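Local coordinates for protein erythromycin dehydratase (Saccharopolyspora erythraea, PDB 3EL6) that probably dehydrates beta-hydroxyacyl intermediates to enoyl products during erythromycin polyketide assembly and has a double hotdog fold, at residues A234-L239 and V269-A274; D61-L66 and E221-H226; L87-D92 and L116-G121; P227-A232 and T265-V270; K206-Y211 and L239-E244. One frame throughout, in Å; residues are numbered along the deposited sequence.

How the contacts relate
Contacts 1 and 4 are two levels of one interface, helix 227-235 and its continuation on strand 266-273, with centres 11 Å apart. Contact 5, centred 6 Å from contact 1, extends it to the neighbouring strand 209-215, and Ala271 N probably bonds to Val210 O between them. Contact 3 places helix 79-93 on strand 114-123 in the other half of the double hotdog, its centre 33 Å from that of contact 5. Contact 2 bridges sequence-distant loops and touches contacts 3 and 4. Helix 227-235 carries Asp231 and Gln235, matching the DxxxQ signature of polyketide synthase dehydratases, whereas the sulfate sits on Arg268, whose guanidinium lies on the other side of the strand from that helix.

Contact 1 of 5, residues A234-L239 and V269-A274; sequences AQTLSL and VVATPA
Thr236 OG1 hydrogen-bonds to Val233 O, one turn back along its own chain, while two apolar side chains of the strand press on the same oxygen. Ala271 CB comes to 3.7 Å from Thr236 OG1, and Val269 CG1 to 4.0 Å from it. The hydroxyl lies between the backbone N and the carbonyl carbon (chi1 64°), the crowded position, from which it can serve Val233 O and still face the strand. That rotation also leaves CG2 beside the backbone N, where Thr236 CG2 meets Val269 CG1 at 4.0 Å. The threonine and Val269 therefore meet tip to tip, while Ala271 CB meets the hydroxyl; all three residues are buried, and the only polar side-chain atom at the interface has its partner in Val233. The backbones come close enough for such short side chains to touch: Thr236 CA and Ala271 CA are 6.8 Å apart. Next to Thr236, Gln235 O accepts from both Ser238 N and Ser238 OG, the latter at 2.9 Å. Gln235 itself bonds to Tyr183, Phe197 and Asp231. The contact sets Thr236, in the segment that helix 227-235 runs into, against strand 266-273, with Ala212 of strand 209-215, Leu281 of strand 278-284 and Leu200 of strand 200-206 touching the threonine as well.

Contact 2 of 5, residues D61-L66 and E221-H226; sequences DEQPWL and EGYAFH
Trp65 turns its indole between its own backbone N and carbonyl carbon (chi1 45°), Tyr223 sets its ring beside the backbone N (chi1 -65°), and with these torsions the two long side chains run past each other in opposite directions. Reach of this kind is needed, because even the nearest alpha carbons, Trp65 CA and His226 CA, are 11.8 Å apart. Tyr223 OH arrives at the rim of the indole, close to the ring plane, 3.7 Å from Trp65 CZ2. A water joins their polar ends: Trp65 NE1 donates to it over 3.1 Å, and the same water is 2.6 Å from Tyr223 OH. It lies in the plane of both rings, at an edge of each, which would restrict the rotation of both. Over one face of the indole lie Gln63 CB, 3.6 Å above the plane, and Leu66 CG, both displaced toward the rim. Gln63 OE1 accepts from Ser59 N, a bond within the same loop region. His226 adds an oblique aromatic neighbour, its ring inclined by 54° to the five-membered ring of Trp65, and Tyr223 CZ lies above one face of that imidazole, toward its rim. His226 also N-caps helix 227-235 through a bond from Val228 N to ND1. The contact thus links the loop between strands 52-58 and 69-71 to the one entering helix 227-235; Trp65 packs on Pro227 and Val228 of that helix and on Val81 of helix 79-93, and Tyr223 makes an edge-to-face pair with His37.

Contact 3 of 5, residues L87-D92 and L116-G121; sequences LAAGED and LRMSVG
Ala89 CA of helix 79-93 and Met118 CA of strand 114-123 are 7.8 Å apart, a spacing that lets a methyl group and a pair of longer side chains fill the gap. This is the hotdog pattern, in which a helix lies against the face of an antiparallel sheet, here in the N-terminal half of the double hotdog. The helix is regular, as the bonds Glu91 N to Leu87 O and Asp92 N to Ala88 O attest. Its side toward the sheet is represented by Ala89, whose CB points at the strand and supplies 54 of the 118 Å² buried. From the strand, alternate residues Met118 and Val120 point back at the helix, as residues two apart on one face of a beta strand must, while Ser119 between them points away. Met118 first runs out extended (chi2 -174°), then bends at its last torsion (chi3 -70°), which lays the thioether against the alanine: CE and SD both touch the same methyl group. Phe54 of strand 52-58 and Ile131 of strand 129-137 also border Ala89, so the methyl meets side chains from three adjacent strands, and Leu85 of the same helix packs on Met118. On the other face, Arg117 and Ser119 also meet the second subunit: Arg117 NH1 donates to Asp45 O of that subunit, and Ser119 packs on its Val46. Within the contact the touches are purely apolar, Ala89 CB standing 3.9 Å from Met118 CE, 4.0 Å from Met118 SD and 4.3 Å from Val120 CG2.

Contact 4 of 5, residues P227-A232 and T265-V270; sequences PVLLDA and TSVRVV. With SO4 (sulfate ion), chain B.
Leu229 reaches off helix 227-235 with CG anti to its backbone N (chi1 -174°), which sends both methyls over the chain at Thr265, just before strand 266-273. The two branches divide the work. CD2 rests on the backbone of Thr265, 3.7 Å from its CA, and also meets Val267 CG1 at 4.0 Å. CD1 lies by the carbonyl, 3.7 Å from Thr265 O. Because Thr265 turns its own CB away from the helix, it is main chain that the leucine covers there, whereas two residues on Val267 offers a methyl in return. Leu229 alone gives 80 of the 149 Å² buried. Val214 of strand 209-215 also touches Leu229, and Val283 of strand 278-284 borders Val267.

Arg268, next along the strand, extends from the opposite side of it. Its guanidinium holds a sulfate, probably from the crystallisation liquor, in a two-pronged fashion: NH1 donates to O2 over 2.9 Å at 172°, and NH2 to O1 over 3.1 Å at 171°, with the sulfur in the guanidinium plane at its edge. Trp169 makes a cation-pi contact with the same arginine. The contact is one piece of the helix-on-sheet packing of the C-terminal hotdog, in which helix 227-235 lies against an antiparallel sheet.

Contact 5 of 5, residues K206-Y211 and L239-E244; sequences KDDSVY and LGALGE
The beta hairpin that brings Asp208 and Val210 against Gly240 and Leu239 begins at Lys206, where strand 200-206 ends. A type II' turn runs from Lys206 to Ser209, closed on both sides: Lys206 N donates to Ser209 O over 3.0 Å, and Ser209 N to Lys206 O over 2.9 Å. Asp207, at the first corner, takes the positive phi (60°) that this turn requires. Asp208 follows, its carboxylate reaching the opposing loop with OD1 4.0 Å from Ala241 CB; the same oxygen forms a salt bridge with Arg205, which probably offsets its charge. Ser209 turns away, and strand 209-215 starts. Val210, buried, has its CB directed toward the loop, and its two methyls have separate targets. CG2, beside the backbone N, lies against the main chain, 3.7 Å from Gly240 CA, where no side chain intervenes. CG1 packs on Leu239, crossing that side chain at about a right angle, 3.9 Å from Leu239 CB. Together these touches set the hairpin end of the C-terminal hotdog sheet against the loop that follows helix 227-235. A water bridges the two backbones, donating to Asp208 O over 2.7 Å and accepting from Ala241 N over 2.8 Å.

Contact 1 of 5, residues A234-L239 and V269-A274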
# COMPACT_ATOMS: atom_id res chain seq x y z
N ALA A 234 -23.95 -9.64 17.78
CA ALA A 234 -23.09 -10.23 18.79
C ALA A 234 -23.66 -10.10 20.19
O ALA A 234 -23.39 -10.93 21.09
CB ALA A 234 -21.67 -9.57 18.72
N GLN A 235 -24.45 -9.05 20.42
CA GLN A 235 -25.10 -8.92 21.74
C GLN A 235 -26.00 -10.10 22.09
O GLN A 235 -26.25 -10.32 23.25
CB GLN A 235 -25.89 -7.62 21.88
CG GLN A 235 -25.05 -6.35 22.04
CD GLN A 235 -25.99 -5.14 22.04
OE1 GLN A 235 -27.06 -5.22 22.65
NE2 GLN A 235 -25.64 -4.07 21.30
N THR A 236 -26.44 -10.86 21.09
CA THR A 236 -27.31 -11.98 21.41
C THR A 236 -26.59 -12.98 22.32
O THR A 236 -27.25 -13.78 23.02
CB THR A 236 -27.87 -12.67 20.18
OG1 THR A 236 -26.79 -13.25 19.44
CG2 THR A 236 -28.62 -11.65 19.24
N LEU A 237 -25.25 -12.98 22.31
CA LEU A 237 -24.52 -13.93 23.16
C LEU A 237 -24.77 -13.66 24.64
O LEU A 237 -24.59 -14.56 25.47
CB LEU A 237 -23.00 -13.90 22.89
CG LEU A 237 -22.55 -14.88 21.76
CD1 LEU A 237 -23.20 -14.60 20.45
CD2 LEU A 237 -20.98 -14.91 21.58
N SER A 238 -25.16 -12.43 24.98
CA SER A 238 -25.45 -12.10 26.36
C SER A 238 -26.77 -12.73 26.86
O SER A 238 -27.00 -12.78 28.08
CB SER A 238 -25.46 -10.59 26.58
OG SER A 238 -26.68 -10.00 26.09
N LEU A 239 -27.60 -13.21 25.95
CA LEU A 239 -28.93 -13.72 26.31
C LEU A 239 -28.96 -15.23 26.59
O LEU A 239 -29.99 -15.76 27.03
CB LEU A 239 -29.93 -13.41 25.19
CG LEU A 239 -30.12 -11.93 24.86
CD1 LEU A 239 -31.08 -11.76 23.68
CD2 LEU A 239 -30.59 -11.16 26.09
N VAL A 269 -31.74 -13.16 14.11
CA VAL A 269 -30.49 -13.84 14.47
C VAL A 269 -30.85 -15.13 15.22
O VAL A 269 -31.70 -15.13 16.12
CB VAL A 269 -29.71 -12.98 15.41
CG1 VAL A 269 -28.37 -13.66 15.81
CG2 VAL A 269 -29.48 -11.60 14.76
N VAL A 270 -30.22 -16.23 14.82
CA VAL A 270 -30.27 -17.44 15.65
C VAL A 270 -28.85 -17.70 16.16
O VAL A 270 -27.89 -17.81 15.33
CB VAL A 270 -30.71 -18.64 14.80
CG1 VAL A 270 -30.72 -19.88 15.69
CG2 VAL A 270 -32.11 -18.37 14.12
N ALA A 271 -28.67 -17.71 17.48
CA ALA A 271 -27.35 -17.95 18.06
C ALA A 271 -27.39 -19.34 18.67
O ALA A 271 -28.29 -19.66 19.46
CB ALA A 271 -27.03 -16.94 19.11
N THR A 272 -26.42 -20.17 18.30
CA THR A 272 -26.35 -21.55 18.83
C THR A 272 -25.00 -21.84 19.52
O THR A 272 -23.95 -21.35 19.10
CB THR A 272 -26.71 -22.56 17.70
OG1 THR A 272 -25.89 -22.31 16.55
CG2 THR A 272 -28.09 -22.31 17.19
N PRO A 273 -25.00 -22.62 20.61
CA PRO A 273 -23.75 -22.91 21.35
C PRO A 273 -22.68 -23.52 20.40
O PRO A 273 -23.01 -24.25 19.47
CB PRO A 273 -24.19 -23.97 22.40
CG PRO A 273 -25.64 -23.69 22.61
CD PRO A 273 -26.15 -23.34 21.21
N ALA A 274 -21.43 -23.14 20.60
CA ALA A 274 -20.35 -23.64 19.71
C ALA A 274 -19.07 -23.89 20.48
O ALA A 274 -17.98 -23.47 20.09
CB ALA A 274 -20.11 -22.69 18.55

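Contact 2 of 5, residues D61-L66 and E221-H226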
# COMPACT_ATOMS: atom_id res chain seq x y z
N ASP A 61 -17.43 12.91 16.06
CA ASP A 61 -18.09 13.97 15.32
C ASP A 61 -18.78 13.44 14.11
O ASP A 61 -19.92 13.81 13.84
CB ASP A 61 -17.11 15.11 14.91
CG ASP A 61 -16.69 15.99 16.08
OD1 ASP A 61 -17.30 15.93 17.18
OD2 ASP A 61 -15.73 16.77 15.89
N GLU A 62 -18.08 12.58 13.35
CA GLU A 62 -18.66 12.02 12.15
C GLU A 62 -19.57 10.81 12.44
O GLU A 62 -20.52 10.55 11.72
CB GLU A 62 -17.55 11.57 11.19
CG GLU A 62 -16.72 12.73 10.63
CD GLU A 62 -17.59 13.72 9.86
OE1 GLU A 62 -17.44 14.97 10.05
OE2 GLU A 62 -18.43 13.22 9.07
N GLN A 63 -19.27 10.06 13.48
CA GLN A 63 -20.10 8.87 13.81
C GLN A 63 -20.53 8.96 15.28
O GLN A 63 -19.89 8.42 16.18
CB GLN A 63 -19.27 7.61 13.57
CG GLN A 63 -18.94 7.28 12.11
CD GLN A 63 -17.66 7.96 11.60
OE1 GLN A 63 -16.62 7.99 12.29
NE2 GLN A 63 -17.73 8.48 10.38
N PRO A 64 -21.61 9.72 15.56
CA PRO A 64 -21.86 10.01 16.97
C PRO A 64 -22.13 8.77 17.79
O PRO A 64 -21.93 8.75 18.99
CB PRO A 64 -23.09 10.98 16.95
CG PRO A 64 -23.07 11.60 15.58
CD PRO A 64 -22.30 10.63 14.62
N TRP A 65 -22.57 7.69 17.15
CA TRP A 65 -22.82 6.46 17.89
C TRP A 65 -21.59 5.92 18.53
O TRP A 65 -21.67 5.16 19.46
CB TRP A 65 -23.44 5.39 16.97
CG TRP A 65 -22.79 5.24 15.59
CD1 TRP A 65 -23.16 5.83 14.45
CD2 TRP A 65 -21.66 4.39 15.26
NE1 TRP A 65 -22.33 5.42 13.40
CE2 TRP A 65 -21.42 4.53 13.89
CE3 TRP A 65 -20.85 3.53 16.01
CZ2 TRP A 65 -20.39 3.83 13.22
CZ3 TRP A 65 -19.80 2.83 15.33
CH2 TRP A 65 -19.61 2.99 13.97
N LEU A 66 -20.41 6.31 18.05
CA LEU A 66 -19.18 5.89 18.76
C LEU A 66 -19.20 6.27 20.26
O LEU A 66 -18.69 5.54 21.17
CB LEU A 66 -17.96 6.41 17.99
CG LEU A 66 -17.69 5.63 16.70
CD1 LEU A 66 -16.75 6.41 15.75
CD2 LEU A 66 -17.10 4.22 17.01
N GLU A 221 -25.12 4.68 3.81
CA GLU A 221 -24.98 3.45 3.06
C GLU A 221 -23.47 3.20 2.86
O GLU A 221 -22.61 4.09 3.01
CB GLU A 221 -25.75 3.49 1.72
CG GLU A 221 -25.73 2.14 0.86
CD GLU A 221 -26.11 0.79 1.61
OE1 GLU A 221 -25.29 0.26 2.39
OE2 GLU A 221 -27.20 0.25 1.36
N GLY A 222 -23.15 1.98 2.51
CA GLY A 222 -21.79 1.73 2.11
C GLY A 222 -21.09 0.83 3.09
O GLY A 222 -20.02 0.34 2.78
N TYR A 223 -21.72 0.55 4.24
CA TYR A 223 -21.15 -0.49 5.13
C TYR A 223 -21.32 -1.88 4.50
O TYR A 223 -22.26 -2.11 3.74
CB TYR A 223 -21.77 -0.51 6.52
CG TYR A 223 -21.52 0.73 7.33
CD1 TYR A 223 -20.31 0.92 7.96
CD2 TYR A 223 -22.50 1.71 7.48
CE1 TYR A 223 -20.05 2.06 8.71
CE2 TYR A 223 -22.24 2.86 8.24
CZ TYR A 223 -21.02 3.01 8.84
OH TYR A 223 -20.77 4.12 9.60
N ALA A 224 -20.42 -2.82 4.85
CA ALA A 224 -20.58 -4.19 4.37
C ALA A 224 -21.64 -4.82 5.22
O ALA A 224 -22.58 -5.38 4.69
CB ALA A 224 -19.26 -4.98 4.49
N PHE A 225 -21.51 -4.68 6.54
CA PHE A 225 -22.56 -5.05 7.52
C PHE A 225 -22.47 -3.94 8.59
O PHE A 225 -21.52 -3.89 9.36
CB PHE A 225 -22.24 -6.38 8.21
CG PHE A 225 -23.42 -7.00 8.99
CD1 PHE A 225 -23.89 -8.27 8.65
CD2 PHE A 225 -24.04 -6.31 10.05
CE1 PHE A 225 -24.98 -8.87 9.36
CE2 PHE A 225 -25.11 -6.88 10.78
CZ PHE A 225 -25.60 -8.14 10.43
N HIS A 226 -23.45 -3.05 8.63
CA HIS A 226 -23.41 -1.92 9.59
C HIS A 226 -22.90 -2.31 10.95
O HIS A 226 -23.45 -3.21 11.61
CB HIS A 226 -24.84 -1.29 9.73
CG HIS A 226 -24.81 0.08 10.33
ND1 HIS A 226 -24.33 0.32 11.58
CD2 HIS A 226 -25.09 1.30 9.78
CE1 HIS A 226 -24.37 1.63 11.82
NE2 HIS A 226 -24.83 2.24 10.74
O HOH W 1 -22.68 5.74 10.34

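Contact 3 of 5, residues L87-D92 and L116-G121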
# COMPACT_ATOMS: atom_id res chain seq x y z
N LEU A 87 -14.46 -7.06 6.27
CA LEU A 87 -15.34 -7.58 5.22
C LEU A 87 -15.35 -6.67 3.99
O LEU A 87 -15.44 -7.15 2.85
CB LEU A 87 -16.78 -7.73 5.80
CG LEU A 87 -16.93 -8.87 6.82
CD1 LEU A 87 -18.31 -8.71 7.56
CD2 LEU A 87 -16.91 -10.26 6.08
N ALA A 88 -15.27 -5.35 4.22
CA ALA A 88 -15.28 -4.35 3.13
C ALA A 88 -13.98 -4.51 2.36
O ALA A 88 -13.99 -4.47 1.12
CB ALA A 88 -15.36 -2.93 3.69
N ALA A 89 -12.88 -4.66 3.09
CA ALA A 89 -11.57 -4.93 2.46
C ALA A 89 -11.63 -6.23 1.64
O ALA A 89 -11.19 -6.26 0.48
CB ALA A 89 -10.44 -5.01 3.52
N GLY A 90 -12.19 -7.28 2.20
CA GLY A 90 -12.25 -8.55 1.47
C GLY A 90 -13.06 -8.40 0.22
O GLY A 90 -12.68 -8.89 -0.85
N GLU A 91 -14.22 -7.74 0.30
CA GLU A 91 -15.01 -7.57 -0.91
C GLU A 91 -14.23 -6.78 -1.98
O GLU A 91 -14.26 -7.10 -3.19
CB GLU A 91 -16.36 -6.88 -0.59
CG GLU A 91 -17.27 -6.77 -1.81
CD GLU A 91 -17.71 -8.17 -2.41
OE1 GLU A 91 -17.78 -8.26 -3.65
OE2 GLU A 91 -18.04 -9.16 -1.69
N ASP A 92 -13.53 -5.75 -1.56
CA ASP A 92 -12.74 -4.94 -2.51
C ASP A 92 -11.65 -5.81 -3.20
O ASP A 92 -11.43 -5.70 -4.42
CB ASP A 92 -12.05 -3.77 -1.76
CG ASP A 92 -11.28 -2.82 -2.73
OD1 ASP A 92 -11.88 -1.83 -3.17
OD2 ASP A 92 -10.10 -3.11 -3.06
N LEU A 116 -7.22 4.89 10.83
CA LEU A 116 -7.33 3.45 10.64
C LEU A 116 -6.52 3.11 9.39
O LEU A 116 -6.44 3.92 8.43
CB LEU A 116 -8.78 3.08 10.29
CG LEU A 116 -9.74 3.44 11.41
CD1 LEU A 116 -11.21 3.39 10.83
CD2 LEU A 116 -9.48 2.51 12.55
N ARG A 117 -5.90 1.94 9.41
CA ARG A 117 -5.15 1.47 8.22
C ARG A 117 -5.29 -0.04 8.15
O ARG A 117 -5.01 -0.75 9.13
CB ARG A 117 -3.69 1.97 8.33
CG ARG A 117 -2.70 1.43 7.26
CD ARG A 117 -2.30 2.33 6.08
NE ARG A 117 -2.53 3.76 6.03
CZ ARG A 117 -1.55 4.65 6.07
NH1 ARG A 117 -0.27 4.25 6.23
NH2 ARG A 117 -1.83 5.95 5.99
N MET A 118 -5.78 -0.57 7.02
CA MET A 118 -5.87 -2.00 6.83
C MET A 118 -4.93 -2.38 5.69
O MET A 118 -4.87 -1.67 4.72
CB MET A 118 -7.30 -2.44 6.45
CG MET A 118 -8.28 -2.36 7.57
SD MET A 118 -9.77 -3.06 6.89
CE MET A 118 -10.29 -1.81 5.70
N SER A 119 -4.15 -3.44 5.88
CA SER A 119 -3.24 -3.93 4.84
C SER A 119 -3.62 -5.35 4.51
O SER A 119 -3.71 -6.17 5.42
CB SER A 119 -1.77 -3.98 5.33
OG SER A 119 -1.44 -2.77 6.00
N VAL A 120 -3.81 -5.63 3.22
CA VAL A 120 -4.07 -6.99 2.74
C VAL A 120 -2.85 -7.47 1.93
O VAL A 120 -2.41 -6.79 1.01
CB VAL A 120 -5.31 -7.01 1.89
CG1 VAL A 120 -5.55 -8.45 1.29
CG2 VAL A 120 -6.54 -6.59 2.78
N GLY A 121 -2.29 -8.61 2.29
CA GLY A 121 -1.02 -9.02 1.67
C GLY A 121 -1.20 -9.97 0.54
O GLY A 121 -2.30 -10.12 0.00

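Contact 4 of 5, residues P227-A232 and T265-V270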
# COMPACT_ATOMS: atom_id res chain seq x y z
N PRO A 227 -21.82 -1.66 11.45
CA PRO A 227 -21.18 -2.15 12.64
C PRO A 227 -21.99 -2.01 13.92
O PRO A 227 -21.76 -2.78 14.92
CB PRO A 227 -19.86 -1.36 12.68
CG PRO A 227 -20.15 -0.16 11.93
CD PRO A 227 -21.12 -0.48 10.88
N VAL A 228 -22.93 -1.05 13.93
CA VAL A 228 -23.81 -1.03 15.09
C VAL A 228 -24.74 -2.26 15.05
O VAL A 228 -24.91 -2.96 16.06
CB VAL A 228 -24.55 0.29 15.24
CG1 VAL A 228 -25.45 0.29 16.51
CG2 VAL A 228 -23.47 1.40 15.39
N LEU A 229 -25.32 -2.51 13.89
CA LEU A 229 -26.19 -3.69 13.72
C LEU A 229 -25.39 -4.95 14.05
O LEU A 229 -25.86 -5.84 14.76
CB LEU A 229 -26.78 -3.71 12.33
CG LEU A 229 -27.83 -4.83 12.07
CD1 LEU A 229 -29.10 -4.51 12.91
CD2 LEU A 229 -28.25 -4.96 10.59
N LEU A 230 -24.14 -5.04 13.57
CA LEU A 230 -23.34 -6.27 13.82
C LEU A 230 -22.97 -6.42 15.27
O LEU A 230 -22.93 -7.54 15.83
CB LEU A 230 -22.05 -6.15 13.00
CG LEU A 230 -21.15 -7.40 13.05
CD1 LEU A 230 -21.96 -8.51 12.45
CD2 LEU A 230 -19.99 -7.04 12.12
N ASP A 231 -22.69 -5.30 15.97
CA ASP A 231 -22.46 -5.43 17.41
C ASP A 231 -23.71 -5.95 18.14
O ASP A 231 -23.61 -6.72 19.08
CB ASP A 231 -22.08 -4.09 18.06
CG ASP A 231 -21.83 -4.23 19.53
OD1 ASP A 231 -20.70 -4.62 19.88
OD2 ASP A 231 -22.75 -3.99 20.36
N ALA A 232 -24.87 -5.47 17.72
CA ALA A 232 -26.15 -5.92 18.34
C ALA A 232 -26.43 -7.42 18.00
O ALA A 232 -26.95 -8.19 18.81
CB ALA A 232 -27.26 -5.02 17.91
N THR A 265 -30.42 -3.31 7.64
CA THR A 265 -30.58 -2.57 8.92
C THR A 265 -31.56 -3.29 9.87
O THR A 265 -31.80 -2.83 10.97
CB THR A 265 -31.13 -1.16 8.72
OG1 THR A 265 -32.36 -1.22 8.00
CG2 THR A 265 -30.10 -0.26 7.96
N SER A 266 -32.12 -4.42 9.43
CA SER A 266 -33.11 -5.14 10.21
C SER A 266 -32.94 -6.63 9.90
O SER A 266 -33.06 -7.00 8.71
CB SER A 266 -34.50 -4.69 9.79
OG SER A 266 -35.48 -5.38 10.56
N VAL A 267 -32.62 -7.43 10.92
CA VAL A 267 -32.30 -8.84 10.68
C VAL A 267 -32.90 -9.70 11.79
O VAL A 267 -33.36 -9.18 12.81
CB VAL A 267 -30.75 -9.06 10.64
CG1 VAL A 267 -30.16 -8.30 9.39
CG2 VAL A 267 -30.10 -8.65 12.00
N ARG A 268 -32.93 -11.02 11.58
CA ARG A 268 -33.24 -11.97 12.63
C ARG A 268 -31.98 -12.80 12.88
O ARG A 268 -31.24 -13.10 11.95
CB ARG A 268 -34.37 -12.89 12.16
CG ARG A 268 -35.71 -12.14 11.87
CD ARG A 268 -36.79 -13.00 11.15
NE ARG A 268 -38.07 -12.29 11.28
CZ ARG A 268 -39.26 -12.73 10.89
NH1 ARG A 268 -39.40 -13.90 10.28
NH2 ARG A 268 -40.33 -11.98 11.10
N VAL A 269 -31.74 -13.16 14.11
CA VAL A 269 -30.49 -13.84 14.47
C VAL A 269 -30.85 -15.13 15.22
O VAL A 269 -31.70 -15.13 16.12
CB VAL A 269 -29.71 -12.98 15.41
CG1 VAL A 269 -28.37 -13.66 15.81
CG2 VAL A 269 -29.48 -11.60 14.76
N VAL A 270 -30.22 -16.23 14.82
CA VAL A 270 -30.27 -17.44 15.65
C VAL A 270 -28.85 -17.70 16.16
O VAL A 270 -27.89 -17.81 15.33
CB VAL A 270 -30.71 -18.64 14.80
CG1 VAL A 270 -30.72 -19.88 15.69
CG2 VAL A 270 -32.11 -18.37 14.12
S SO4 B . -43.17 -14.10 9.48
O1 SO4 B . -43.14 -13.06 10.52
O2 SO4 B . -42.03 -15.02 9.63
O3 SO4 B . -44.42 -14.85 9.59
O4 SO4 B . -43.11 -13.46 8.17

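Contact 5 of 5, residues K206-Y211 and L239-E244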
# COMPACT_ATOMS: atom_id res chain seq x y z
N LYS A 206 -34.75 -21.34 23.27
CA LYS A 206 -35.17 -22.73 23.23
C LYS A 206 -33.91 -23.56 23.54
O LYS A 206 -32.92 -23.46 22.82
CB LYS A 206 -35.70 -23.09 21.87
CG LYS A 206 -36.28 -24.51 21.86
CD LYS A 206 -36.23 -25.12 20.49
CE LYS A 206 -37.15 -24.40 19.53
NZ LYS A 206 -37.00 -25.02 18.18
N ASP A 207 -33.91 -24.33 24.63
CA ASP A 207 -32.67 -25.01 25.04
C ASP A 207 -31.63 -23.92 25.30
O ASP A 207 -31.85 -22.95 26.05
CB ASP A 207 -32.17 -25.92 23.91
CG ASP A 207 -33.30 -26.76 23.27
OD1 ASP A 207 -34.00 -27.48 24.02
OD2 ASP A 207 -33.47 -26.69 22.01
N ASP A 208 -30.47 -24.09 24.66
CA ASP A 208 -29.44 -23.08 24.78
C ASP A 208 -29.34 -22.22 23.50
O ASP A 208 -28.39 -21.46 23.36
CB ASP A 208 -28.08 -23.70 25.16
CG ASP A 208 -28.00 -24.06 26.66
OD1 ASP A 208 -28.70 -23.40 27.49
OD2 ASP A 208 -27.24 -24.99 27.01
N SER A 209 -30.29 -22.35 22.58
CA SER A 209 -30.37 -21.46 21.40
C SER A 209 -31.16 -20.18 21.69
O SER A 209 -32.15 -20.21 22.43
CB SER A 209 -31.05 -22.19 20.27
OG SER A 209 -30.23 -23.28 19.86
N VAL A 210 -30.74 -19.06 21.09
CA VAL A 210 -31.34 -17.76 21.31
C VAL A 210 -31.77 -17.25 19.96
O VAL A 210 -31.01 -17.38 18.99
CB VAL A 210 -30.29 -16.80 21.92
CG1 VAL A 210 -30.80 -15.34 21.91
CG2 VAL A 210 -29.88 -17.25 23.32
N TYR A 211 -32.98 -16.67 19.85
CA TYR A 211 -33.50 -16.16 18.60
C TYR A 211 -33.70 -14.66 18.89
O TYR A 211 -34.19 -14.33 19.99
CB TYR A 211 -34.86 -16.79 18.30
CG TYR A 211 -34.71 -18.29 18.19
CD1 TYR A 211 -34.56 -18.89 16.96
CD2 TYR A 211 -34.59 -19.06 19.34
CE1 TYR A 211 -34.35 -20.29 16.86
CE2 TYR A 211 -34.37 -20.45 19.26
CZ TYR A 211 -34.26 -21.04 18.04
OH TYR A 211 -34.04 -22.40 18.00
N LEU A 239 -27.60 -13.21 25.95
CA LEU A 239 -28.93 -13.72 26.31
C LEU A 239 -28.96 -15.23 26.59
O LEU A 239 -29.99 -15.76 27.03
CB LEU A 239 -29.93 -13.41 25.19
CG LEU A 239 -30.12 -11.93 24.86
CD1 LEU A 239 -31.08 -11.76 23.68
CD2 LEU A 239 -30.59 -11.16 26.09
N GLY A 240 -27.86 -15.91 26.31
CA GLY A 240 -27.82 -17.37 26.39
C GLY A 240 -27.06 -17.82 27.63
O GLY A 240 -26.80 -17.01 28.54
N ALA A 241 -26.69 -19.09 27.66
CA ALA A 241 -25.91 -19.64 28.77
C ALA A 241 -24.62 -18.85 28.94
O ALA A 241 -23.95 -18.95 29.96
CB ALA A 241 -25.60 -21.11 28.54
N LEU A 242 -24.25 -18.06 27.94
CA LEU A 242 -23.02 -17.28 28.06
C LEU A 242 -23.13 -16.09 29.01
O LEU A 242 -22.23 -15.86 29.82
CB LEU A 242 -22.48 -16.83 26.69
CG LEU A 242 -21.43 -17.75 26.05
CD1 LEU A 242 -21.94 -19.17 25.97
CD2 LEU A 242 -21.03 -17.25 24.68
N GLY A 243 -24.23 -15.35 28.91
CA GLY A 243 -24.35 -13.99 29.47
C GLY A 243 -24.12 -13.75 30.96
O GLY A 243 -25.03 -13.32 31.68
N GLU A 244 -22.89 -13.99 31.41
CA GLU A 244 -22.54 -13.88 32.84
C GLU A 244 -22.58 -15.25 33.53
O GLU A 244 -23.66 -15.83 33.70
CB GLU A 244 -23.46 -12.90 33.58
CG GLU A 244 -23.83 -13.40 34.98
CD GLU A 244 -24.24 -12.28 35.94
OE1 GLU A 244 -23.58 -12.14 36.99
OE2 GLU A 244 -25.22 -11.56 35.65
O HOH W 2 -26.76 -20.35 25.16